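Local coordinates for protein KLLA0E03807p (Kluyveromyces lactis, PDB 3SQI) that binds DNA, probably at the centromere, through this domain of Ndc10, a platform for inner kinetochore assembly in budding yeast, at residues N119-S124 with L394-T398; K162-C166 with L177-S181; L349-R354 with F375-P381. All blocks are in the same frame, centred on the assembly; numbering follows the deposited sequence.

Contact 1: residues N119-S124 with L394-T398; sequences NPSTDS and LIDKT
Thr122 and Asp396, with CA atoms 6.2 Å apart, mark where two loops without regular helix or strand run past each other: residues 119-124 come directly out of helix 107-118, and residues 394-398 follow helix 388-391. The side chain of Asp396 reaches across and puts one carboxylate oxygen into the bend at Asp123 and Ser124. The backbone N of Asp123 gives Asp396 OD2 a weak, bent bond of 3.0 Å; that from Ser124 N is nearly straight (173°) but long, and also weak. Ser124 OG adds a bond to Asp396 OD2, at 3.2 Å, arriving on the syn side and 26° out of the carboxylate plane. The stronger partner of this oxygen is the hydroxyl of Tyr258 in helix 245-259. The carboxylate of Asp123 lies close by, its plane almost perpendicular, and the donors gathered on OD2 would probably offset any repulsion. On the other flank, Asn119 holds CG anti to its own N (chi1 177°), so that the amide extends toward 394-398: its CB meets Leu394 CD2 at 4.1 Å, and its OD1 faces the methyl CG2 of Thr398. The same OD1 accepts the N-H of Ser121 at 3.1 Å, the donor standing well above the carbonyl plane. That bond closes an Asx turn, which carries the chain out of helix 107-118 and into the bend that Asp396 OD2 ties through consecutive backbone N-H groups.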
ATOM      1  N   ASN A 119      11.865  13.110  10.749  1.00110.97           N
ATOM      2  CA  ASN A 119      12.723  13.896  11.639  1.00102.12           C
ATOM      3  C   ASN A 119      12.257  15.341  11.750  1.00102.53           C
ATOM      4  O   ASN A 119      12.289  16.093  10.773  1.00 94.95           O
ATOM      5  CB  ASN A 119      14.175  13.833  11.156  1.00 98.02           C
ATOM      6  CG  ASN A 119      15.119  14.681  11.992  1.00108.88           C
ATOM      7  OD1 ASN A 119      14.790  15.118  13.097  1.00114.57           O
ATOM      8  ND2 ASN A 119      16.314  14.908  11.462  1.00123.34           N
ATOM      9  N   PRO A 120      11.842  15.737  12.963  1.00109.19           N
ATOM     10  CA  PRO A 120      11.203  17.027  13.215  1.00 97.70           C
ATOM     11  C   PRO A 120      12.172  18.183  13.059  1.00110.79           C
ATOM     12  O   PRO A 120      11.742  19.286  12.716  1.00119.32           O
ATOM     13  CB  PRO A 120      10.743  16.901  14.665  1.00 93.20           C
ATOM     14  CG  PRO A 120      11.680  15.933  15.267  1.00 98.88           C
ATOM     15  CD  PRO A 120      11.954  14.938  14.195  1.00103.71           C
ATOM     16  N   SER A 121      13.457  17.945  13.302  1.00117.02           N
ATOM     17  CA  SER A 121      14.435  19.009  13.115  1.00130.84           C
ATOM     18  C   SER A 121      15.347  18.738  11.923  1.00129.69           C
ATOM     19  O   SER A 121      16.252  17.904  11.981  1.00123.94           O
ATOM     20  CB  SER A 121      15.253  19.232  14.393  1.00125.35           C
ATOM     21  OG  SER A 121      15.642  18.002  14.982  1.00120.93           O
ATOM     22  N   THR A 122      15.108  19.472  10.844  1.00130.73           N
ATOM     23  CA  THR A 122      15.952  19.391   9.669  1.00133.45           C
ATOM     24  C   THR A 122      16.625  20.739   9.506  1.00149.15           C
ATOM     25  O   THR A 122      15.998  21.709   9.079  1.00152.68           O
ATOM     26  CB  THR A 122      15.116  19.089   8.414  1.00130.17           C
ATOM     27  OG1 THR A 122      14.002  19.990   8.365  1.00123.87           O
ATOM     28  CG2 THR A 122      14.604  17.630   8.421  1.00111.81           C
ATOM     29  N   ASP A 123      17.909  20.789   9.839  1.00162.20           N
ATOM     30  CA  ASP A 123      18.660  22.037   9.842  1.00172.99           C
ATOM     31  C   ASP A 123      19.168  22.400   8.454  1.00168.54           C
ATOM     32  O   ASP A 123      19.091  23.552   8.028  1.00173.40           O
ATOM     33  CB  ASP A 123      19.827  21.935  10.823  1.00185.03           C
ATOM     34  CG  ASP A 123      19.458  21.170  12.081  1.00188.60           C
ATOM     35  OD1 ASP A 123      18.885  21.782  13.009  1.00183.18           O
ATOM     36  OD2 ASP A 123      19.738  19.952  12.138  1.00193.32           O
ATOM     37  N   SER A 124      19.674  21.393   7.749  1.00160.61           N
ATOM     38  CA  SER A 124      20.264  21.584   6.435  1.00157.49           C
ATOM     39  C   SER A 124      19.223  22.054   5.427  1.00164.77           C
ATOM     40  O   SER A 124      19.558  22.425   4.302  1.00172.27           O
ATOM     41  CB  SER A 124      20.898  20.279   5.955  1.00146.19           C
ATOM     42  OG  SER A 124      21.590  19.634   7.011  1.00141.28           O
ATOM     43  N   LEU A 394      19.726   9.197   8.128  1.00112.67           N
ATOM     44  CA  LEU A 394      19.356  10.619   8.089  1.00125.95           C
ATOM     45  C   LEU A 394      20.562  11.561   8.196  1.00134.14           C
ATOM     46  O   LEU A 394      21.566  11.225   8.829  1.00141.60           O
ATOM     47  CB  LEU A 394      18.262  10.973   9.117  1.00126.46           C
ATOM     48  CG  LEU A 394      18.247  10.408  10.541  1.00122.97           C
ATOM     49  CD1 LEU A 394      19.604  10.515  11.176  1.00120.18           C
ATOM     50  CD2 LEU A 394      17.214  11.102  11.403  1.00115.60           C
ATOM     51  N   ILE A 395      20.466  12.722   7.549  1.00133.41           N
ATOM     52  CA  ILE A 395      21.598  13.647   7.451  1.00141.09           C
ATOM     53  C   ILE A 395      21.633  14.757   8.516  1.00137.80           C
ATOM     54  O   ILE A 395      22.523  15.611   8.503  1.00144.23           O
ATOM     55  CB  ILE A 395      21.711  14.258   6.031  1.00144.90           C
ATOM     56  CG1 ILE A 395      20.362  14.818   5.579  1.00146.22           C
ATOM     57  CG2 ILE A 395      22.168  13.199   5.039  1.00135.28           C
ATOM     58  CD1 ILE A 395      19.572  13.833   4.751  1.00145.71           C
ATOM     59  N   ASP A 396      20.667  14.741   9.430  1.00137.85           N
ATOM     60  CA  ASP A 396      20.746  15.559  10.634  1.00148.02           C
ATOM     61  C   ASP A 396      20.542  14.683  11.862  1.00158.43           C
ATOM     62  O   ASP A 396      19.432  14.215  12.130  1.00152.66           O
ATOM     63  CB  ASP A 396      19.694  16.669  10.610  1.00152.83           C
ATOM     64  CG  ASP A 396      20.125  17.868   9.788  1.00163.57           C
ATOM     65  OD1 ASP A 396      21.240  18.386  10.015  1.00173.61           O
ATOM     66  OD2 ASP A 396      19.344  18.297   8.912  1.00158.66           O
ATOM     67  N   LYS A 397      21.607  14.497  12.632  1.00175.21           N
ATOM     68  CA  LYS A 397      21.511  13.743  13.871  1.00181.20           C
ATOM     69  C   LYS A 397      20.833  14.643  14.882  1.00194.13           C
ATOM     70  O   LYS A 397      21.143  15.832  14.965  1.00201.28           O
ATOM     71  CB  LYS A 397      22.895  13.336  14.369  1.00189.62           C
ATOM     72  CG  LYS A 397      23.703  14.476  14.956  1.00196.30           C
ATOM     73  CD  LYS A 397      25.207  14.291  14.756  1.00192.54           C
ATOM     74  CE  LYS A 397      25.833  13.342  15.767  1.00190.82           C
ATOM     75  NZ  LYS A 397      27.323  13.410  15.708  1.00194.66           N
ATOM     76  N   THR A 398      19.895  14.086  15.635  1.00198.88           N
ATOM     77  CA  THR A 398      19.135  14.875  16.593  1.00203.09           C
ATOM     78  C   THR A 398      19.881  15.030  17.920  1.00202.29           C
ATOM     79  O   THR A 398      21.056  14.677  18.027  1.00195.96           O
ATOM     80  CB  THR A 398      17.725  14.283  16.825  1.00195.67           C
ATOM     81  OG1 THR A 398      17.810  12.862  17.004  1.00187.19           O
ATOM     82  CG2 THR A 398      16.825  14.573  15.630  1.00186.04           C
TER

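Contact 2: residues K162-C166 with L177-S181; sequences KDLQC and LAHSS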
ATOM      1  N   LYS A 162     -14.051   8.988   1.620  1.00 85.03           N
ATOM      2  CA  LYS A 162     -15.318   8.335   1.914  1.00 91.57           C
ATOM      3  C   LYS A 162     -15.474   7.055   1.078  1.00111.91           C
ATOM      4  O   LYS A 162     -16.221   6.145   1.453  1.00118.83           O
ATOM      5  CB  LYS A 162     -16.484   9.296   1.701  1.00 95.47           C
ATOM      6  CG  LYS A 162     -16.609  10.337   2.814  1.00100.72           C
ATOM      7  CD  LYS A 162     -17.860  11.195   2.675  1.00104.99           C
ATOM      8  CE  LYS A 162     -17.588  12.485   1.906  1.00111.63           C
ATOM      9  NZ  LYS A 162     -18.792  13.371   1.845  1.00121.52           N
ATOM     10  N   ASP A 163     -14.743   6.986  -0.036  1.00112.74           N
ATOM     11  CA  ASP A 163     -14.673   5.780  -0.863  1.00104.70           C
ATOM     12  C   ASP A 163     -13.937   4.661  -0.154  1.00 89.29           C
ATOM     13  O   ASP A 163     -14.242   3.485  -0.344  1.00 96.27           O
ATOM     14  CB  ASP A 163     -13.931   6.063  -2.170  1.00122.43           C
ATOM     15  CG  ASP A 163     -14.758   6.848  -3.158  1.00149.00           C
ATOM     16  OD1 ASP A 163     -15.862   7.293  -2.781  1.00160.49           O
ATOM     17  OD2 ASP A 163     -14.294   7.025  -4.307  1.00151.05           O
ATOM     18  N   LEU A 164     -12.951   5.029   0.656  1.00 75.95           N
ATOM     19  CA  LEU A 164     -12.115   4.032   1.317  1.00 74.44           C
ATOM     20  C   LEU A 164     -12.917   3.063   2.180  1.00 71.87           C
ATOM     21  O   LEU A 164     -13.959   3.418   2.740  1.00 85.03           O
ATOM     22  CB  LEU A 164     -11.012   4.691   2.149  1.00 81.51           C
ATOM     23  CG  LEU A 164      -9.797   5.161   1.351  1.00 85.83           C
ATOM     24  CD1 LEU A 164      -8.537   4.982   2.187  1.00 79.04           C
ATOM     25  CD2 LEU A 164      -9.680   4.379   0.041  1.00 92.20           C
ATOM     26  N   GLN A 165     -12.421   1.835   2.284  1.00 70.10           N
ATOM     27  CA  GLN A 165     -13.126   0.790   3.020  1.00 84.30           C
ATOM     28  C   GLN A 165     -12.165   0.092   3.962  1.00 82.34           C
ATOM     29  O   GLN A 165     -11.197  -0.526   3.505  1.00 82.92           O
ATOM     30  CB  GLN A 165     -13.747  -0.238   2.060  1.00 97.33           C
ATOM     31  CG  GLN A 165     -14.710   0.353   1.027  1.00119.34           C
ATOM     32  CD  GLN A 165     -15.141  -0.646  -0.048  1.00125.99           C
ATOM     33  OE1 GLN A 165     -14.579  -1.735  -0.176  1.00127.77           O
ATOM     34  NE2 GLN A 165     -16.140  -0.268  -0.830  1.00126.43           N
ATOM     35  N   CYS A 166     -12.418   0.183   5.263  1.00 88.72           N
ATOM     36  CA  CYS A 166     -11.569  -0.520   6.202  1.00 88.79           C
ATOM     37  C   CYS A 166     -11.786  -2.022   6.096  1.00 87.26           C
ATOM     38  O   CYS A 166     -12.917  -2.497   6.034  1.00 92.17           O
ATOM     39  CB  CYS A 166     -11.835  -0.054   7.619  1.00 84.65           C
ATOM     40  SG  CYS A 166     -10.523  -0.550   8.762  1.00108.14           S
ATOM     41  N   LEU A 177      -6.549  -0.715   4.457  1.00 60.43           N
ATOM     42  CA  LEU A 177      -7.442   0.243   3.821  1.00 69.75           C
ATOM     43  C   LEU A 177      -7.572  -0.062   2.330  1.00 66.60           C
ATOM     44  O   LEU A 177      -6.582  -0.080   1.613  1.00 81.11           O
ATOM     45  CB  LEU A 177      -6.925   1.661   4.046  1.00 82.83           C
ATOM     46  CG  LEU A 177      -6.756   1.990   5.533  1.00 89.79           C
ATOM     47  CD1 LEU A 177      -5.420   2.679   5.829  1.00 94.92           C
ATOM     48  CD2 LEU A 177      -7.932   2.814   6.057  1.00 88.15           C
ATOM     49  N   ALA A 178      -8.794  -0.305   1.869  1.00 59.38           N
ATOM     50  CA  ALA A 178      -9.004  -0.772   0.505  1.00 54.09           C
ATOM     51  C   ALA A 178      -9.789   0.209  -0.344  1.00 57.97           C
ATOM     52  O   ALA A 178     -10.619   0.957   0.166  1.00 82.06           O
ATOM     53  CB  ALA A 178      -9.707  -2.113   0.516  1.00 58.13           C
ATOM     54  N   HIS A 179      -9.533   0.191  -1.648  1.00 66.96           N
ATOM     55  CA  HIS A 179     -10.321   0.973  -2.589  1.00 66.05           C
ATOM     56  C   HIS A 179     -10.661   0.089  -3.775  1.00 80.07           C
ATOM     57  O   HIS A 179      -9.773  -0.385  -4.478  1.00 90.26           O
ATOM     58  CB  HIS A 179      -9.545   2.204  -3.040  1.00 61.24           C
ATOM     59  CG  HIS A 179     -10.385   3.240  -3.715  1.00 80.23           C
ATOM     60  ND1 HIS A 179     -10.195   3.611  -5.027  1.00 86.14           N
ATOM     61  CD2 HIS A 179     -11.413   3.990  -3.256  1.00 97.78           C
ATOM     62  CE1 HIS A 179     -11.069   4.546  -5.349  1.00 96.35           C
ATOM     63  NE2 HIS A 179     -11.822   4.793  -4.293  1.00106.86           N
ATOM     64  N   SER A 180     -11.951  -0.155  -3.972  1.00 89.79           N
ATOM     65  CA  SER A 180     -12.427  -0.989  -5.067  1.00 88.57           C
ATOM     66  C   SER A 180     -12.881  -0.129  -6.241  1.00106.39           C
ATOM     67  O   SER A 180     -13.300  -0.637  -7.280  1.00116.11           O
ATOM     68  CB  SER A 180     -13.564  -1.889  -4.583  1.00 99.01           C
ATOM     69  OG  SER A 180     -14.484  -1.158  -3.789  1.00114.02           O
ATOM     70  N   SER A 181     -12.794   1.184  -6.063  1.00115.08           N
ATOM     71  CA  SER A 181     -13.212   2.144  -7.082  1.00126.24           C
ATOM     72  C   SER A 181     -12.101   2.392  -8.107  1.00121.19           C
ATOM     73  O   SER A 181     -11.151   1.617  -8.187  1.00114.39           O
ATOM     74  CB  SER A 181     -13.713   3.444  -6.447  1.00142.07           C
ATOM     75  OG  SER A 181     -14.818   3.193  -5.591  1.00145.52           O
TER
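Gln165 and Ala178 form the tight part of this contact, an antiparallel hydrogen-bonded pair with reciprocal bonds, Gln165 N to Ala178 O and Ala178 N to Gln165 O, both 2.9 Å. Leu164 closes the packing next to them with its two methyls spread apart: CD1 rests on CB of Leu177 at 4.1 Å, and CD2 sits 3.7 Å from CD2 of the His179 ring. Cys166 and Leu177, the neighbouring non-hydrogen-bonded pair, put their side chains on the same face of the sheet. His179 is buried at the strand end. Its ND1 hydrogen-bonds Pro183 O, which helps fix the ring's rotation, and the backbone N of Ser181 lies over one face. The grip slackens toward the loop at Asp163: His179 NE2 sends a weak bond to Asp163 OD2, straight at 176° but spanning 3.3 Å. Carboxylate and imidazole are nearly coplanar there, 14° apart, with Asp163 CB at the ring's edge. If that weak bond is real, two acceptors, one of them a carboxylate, would favour the doubly protonated ring. Loose, too, is the approach of the extended Gln165, whose NE2 comes only within 3.5 Å of Ser180 OG; both residues are partly exposed, and Ile300 touches both. The whole is one end of a beta hairpin, strands 165-169 and 174-179, and strand 185-187 completes a three-stranded antiparallel sheet, consistent with the small sheet of the catalytic domain in tyrosine recombinases, the family this DNA-binding domain appears to resemble.

Contact 3: residues L349-R354 with F375-P381; sequences LPLLYR and FLTGTLP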
ATOM      1  N   LEU A 349       3.210   4.801  18.547  1.00 89.22           N
ATOM      2  CA  LEU A 349       3.548   6.147  19.036  1.00 77.09           C
ATOM      3  C   LEU A 349       4.675   6.192  20.077  1.00 69.69           C
ATOM      4  O   LEU A 349       5.553   7.050  20.000  1.00 71.42           O
ATOM      5  CB  LEU A 349       2.309   6.866  19.578  1.00 68.60           C
ATOM      6  CG  LEU A 349       2.307   8.362  19.276  1.00 82.16           C
ATOM      7  CD1 LEU A 349       2.631   8.581  17.811  1.00 81.98           C
ATOM      8  CD2 LEU A 349       0.969   8.980  19.637  1.00 83.38           C
ATOM      9  N   PRO A 350       4.640   5.285  21.067  1.00 76.01           N
ATOM     10  CA  PRO A 350       5.735   5.210  22.040  1.00 75.79           C
ATOM     11  C   PRO A 350       7.098   5.144  21.363  1.00 81.79           C
ATOM     12  O   PRO A 350       8.070   5.661  21.909  1.00 92.66           O
ATOM     13  CB  PRO A 350       5.457   3.896  22.768  1.00 79.99           C
ATOM     14  CG  PRO A 350       3.985   3.736  22.682  1.00 80.01           C
ATOM     15  CD  PRO A 350       3.591   4.286  21.342  1.00 79.90           C
ATOM     16  N   LEU A 351       7.171   4.515  20.192  1.00 89.71           N
ATOM     17  CA  LEU A 351       8.429   4.429  19.453  1.00 82.09           C
ATOM     18  C   LEU A 351       8.820   5.793  18.909  1.00 81.76           C
ATOM     19  O   LEU A 351       9.918   6.282  19.168  1.00 86.71           O
ATOM     20  CB  LEU A 351       8.322   3.436  18.304  1.00 84.90           C
ATOM     21  CG  LEU A 351       9.677   3.089  17.686  1.00 91.34           C
ATOM     22  CD1 LEU A 351      10.536   2.352  18.710  1.00 97.91           C
ATOM     23  CD2 LEU A 351       9.515   2.268  16.404  1.00 62.54           C
ATOM     24  N   LEU A 352       7.903   6.415  18.173  1.00 81.11           N
ATOM     25  CA  LEU A 352       8.116   7.761  17.660  1.00 75.85           C
ATOM     26  C   LEU A 352       8.565   8.705  18.766  1.00 76.10           C
ATOM     27  O   LEU A 352       9.347   9.622  18.538  1.00 85.66           O
ATOM     28  CB  LEU A 352       6.835   8.311  17.037  1.00 70.14           C
ATOM     29  CG  LEU A 352       6.979   9.712  16.431  1.00 76.22           C
ATOM     30  CD1 LEU A 352       7.858   9.674  15.195  1.00 71.94           C
ATOM     31  CD2 LEU A 352       5.626  10.295  16.084  1.00 77.67           C
ATOM     32  N   TYR A 353       8.054   8.481  19.968  1.00 82.73           N
ATOM     33  CA  TYR A 353       8.338   9.362  21.095  1.00 93.49           C
ATOM     34  C   TYR A 353       9.768   9.170  21.584  1.00 97.70           C
ATOM     35  O   TYR A 353      10.419  10.115  22.034  1.00111.58           O
ATOM     36  CB  TYR A 353       7.342   9.085  22.221  1.00 93.57           C
ATOM     37  CG  TYR A 353       7.518   9.945  23.446  1.00101.14           C
ATOM     38  CD1 TYR A 353       7.184  11.293  23.424  1.00104.35           C
ATOM     39  CD2 TYR A 353       7.997   9.406  24.632  1.00105.62           C
ATOM     40  CE1 TYR A 353       7.336  12.080  24.545  1.00107.96           C
ATOM     41  CE2 TYR A 353       8.150  10.188  25.760  1.00100.22           C
ATOM     42  CZ  TYR A 353       7.816  11.524  25.711  1.00110.92           C
ATOM     43  OH  TYR A 353       7.966  12.315  26.829  1.00127.22           O
ATOM     44  N   ARG A 354      10.247   7.935  21.476  1.00 90.91           N
ATOM     45  CA  ARG A 354      11.586   7.566  21.923  1.00 95.75           C
ATOM     46  C   ARG A 354      12.653   8.013  20.916  1.00101.70           C
ATOM     47  O   ARG A 354      13.817   8.196  21.270  1.00104.64           O
ATOM     48  CB  ARG A 354      11.647   6.051  22.161  1.00 97.31           C
ATOM     49  CG  ARG A 354      13.030   5.486  22.456  1.00101.20           C
ATOM     50  CD  ARG A 354      13.411   5.598  23.923  1.00101.58           C
ATOM     51  NE  ARG A 354      14.421   4.605  24.282  1.00115.42           N
ATOM     52  CZ  ARG A 354      14.143   3.394  24.759  1.00131.86           C
ATOM     53  NH1 ARG A 354      12.883   3.024  24.947  1.00131.76           N
ATOM     54  NH2 ARG A 354      15.125   2.551  25.055  1.00138.78           N
ATOM     55  N   PHE A 375       1.618   5.970  29.090  1.00106.30           N
ATOM     56  CA  PHE A 375       1.763   4.946  28.050  1.00106.41           C
ATOM     57  C   PHE A 375       2.875   5.245  27.035  1.00101.89           C
ATOM     58  O   PHE A 375       3.492   4.320  26.506  1.00106.66           O
ATOM     59  CB  PHE A 375       0.417   4.627  27.362  1.00100.83           C
ATOM     60  CG  PHE A 375       0.213   5.310  26.033  1.00 94.31           C
ATOM     61  CD1 PHE A 375       0.465   4.640  24.845  1.00 88.18           C
ATOM     62  CD2 PHE A 375      -0.264   6.611  25.971  1.00 98.43           C
ATOM     63  CE1 PHE A 375       0.267   5.267  23.618  1.00 86.38           C
ATOM     64  CE2 PHE A 375      -0.466   7.241  24.746  1.00 98.71           C
ATOM     65  CZ  PHE A 375      -0.198   6.570  23.569  1.00 78.34           C
ATOM     66  N   LEU A 376       3.142   6.521  26.767  1.00 93.92           N
ATOM     67  CA  LEU A 376       4.271   6.860  25.904  1.00 95.29           C
ATOM     68  C   LEU A 376       5.599   6.374  26.494  1.00108.89           C
ATOM     69  O   LEU A 376       6.539   6.049  25.762  1.00122.44           O
ATOM     70  CB  LEU A 376       4.330   8.364  25.640  1.00 79.22           C
ATOM     71  CG  LEU A 376       3.136   8.920  24.869  1.00 86.93           C
ATOM     72  CD1 LEU A 376       3.470  10.268  24.285  1.00 91.54           C
ATOM     73  CD2 LEU A 376       2.745   7.964  23.764  1.00 95.17           C
ATOM     74  N   THR A 377       5.667   6.349  27.820  1.00149.90           N
ATOM     75  CA  THR A 377       6.869   5.937  28.543  1.00143.74           C
ATOM     76  C   THR A 377       6.846   4.488  29.039  1.00135.57           C
ATOM     77  O   THR A 377       7.742   4.053  29.764  1.00137.92           O
ATOM     78  CB  THR A 377       7.157   6.880  29.708  1.00152.59           C
ATOM     79  OG1 THR A 377       6.804   8.213  29.324  1.00159.01           O
ATOM     80  CG2 THR A 377       8.633   6.832  30.073  1.00156.06           C
ATOM     81  N   GLY A 378       5.808   3.748  28.676  1.00127.85           N
ATOM     82  CA  GLY A 378       5.706   2.363  29.094  1.00137.31           C
ATOM     83  C   GLY A 378       6.534   1.434  28.226  1.00141.96           C
ATOM     84  O   GLY A 378       7.529   1.845  27.624  1.00139.94           O
ATOM     85  N   THR A 379       6.129   0.170  28.166  1.00143.70           N
ATOM     86  CA  THR A 379       6.836  -0.816  27.354  1.00143.93           C
ATOM     87  C   THR A 379       6.925  -0.346  25.897  1.00143.34           C
ATOM     88  O   THR A 379       6.023   0.323  25.396  1.00136.83           O
ATOM     89  CB  THR A 379       6.155  -2.203  27.420  1.00143.93           C
ATOM     90  OG1 THR A 379       6.079  -2.643  28.782  1.00149.66           O
ATOM     91  CG2 THR A 379       6.942  -3.222  26.611  1.00133.11           C
ATOM     92  N   LEU A 380       8.024  -0.685  25.233  1.00154.38           N
ATOM     93  CA  LEU A 380       8.264  -0.274  23.857  1.00163.20           C
ATOM     94  C   LEU A 380       7.635  -1.268  22.868  1.00181.39           C
ATOM     95  O   LEU A 380       7.575  -2.469  23.158  1.00188.46           O
ATOM     96  CB  LEU A 380       9.772  -0.127  23.644  1.00141.49           C
ATOM     97  CG  LEU A 380      10.207   0.932  22.641  1.00118.90           C
ATOM     98  CD1 LEU A 380       9.665   2.296  23.036  1.00105.07           C
ATOM     99  CD2 LEU A 380      11.719   0.955  22.542  1.00113.96           C
ATOM    100  N   PRO A 381       7.151  -0.780  21.709  1.00179.54           N
ATOM    101  CA  PRO A 381       6.459  -1.718  20.816  1.00167.34           C
ATOM    102  C   PRO A 381       7.426  -2.768  20.270  1.00161.15           C
ATOM    103  O   PRO A 381       7.047  -3.929  20.074  1.00157.78           O
ATOM    104  CB  PRO A 381       5.967  -0.817  19.682  1.00165.83           C
ATOM    105  CG  PRO A 381       7.001   0.256  19.627  1.00171.99           C
ATOM    106  CD  PRO A 381       7.329   0.537  21.077  1.00181.40           C
TER
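The C-terminal end of helix 370-376 and the loop after it pack on the last turns of helix 332-355, bringing Pro350 and Leu376 together with CA atoms 4.4 Å apart. The proline lies at a kink in helix 332-355, where the N atoms of residues 350 and 351 lack bonds to the preceding turn. Its ring CG touches Phe375 CE1 at 4.1 Å, and its CB packs on the backbone oxygen of Leu376. Tyr353, with CG anti to its N (chi1 -179°), lays a ring face against Leu376: CB of the leucine stands 4.2 Å from the ring centroid and 21° off the normal, a CH-pi contact. Phe362 meets that tyrosine edge-to-face. Further along, the loop after helix 370-376 runs along helix 332-355. Pro381 CG settles on Leu351 CB at 3.7 Å, and CG of Leu380 meets Leu351 CD1. Arg354, bent at chi2, brings NH1 obliquely against the methyls of Leu380, with CD2 at 3.4 Å from NH1. Contacts between the two segments are thus largely with hydrocarbon surfaces, so shape and exclusion of water probably hold the helix end and loop in place, though lattice contacts at 377-381 may help set the loop.

Helix 332-355 relates all three places. Its early turns, at Ala336, Val337 and Leu340, pack on Cys166 and Leu177 of contact 2; its last turns form contact 3; and Phe356, just beyond its end, touches Asn119 and Pro120 of contact 1. Contacts 1 and 3 are the closest pair, about 7 Å between nearest atoms and 21 Å between centres. The centre of contact 2 is about 30 Å from that of contact 3 and 35 Å from that of contact 1. No contact touches the bound DNA: the nearest atoms lie about 14 Å away for contact 1, 17 Å for contact 2 and 22 Å for contact 3.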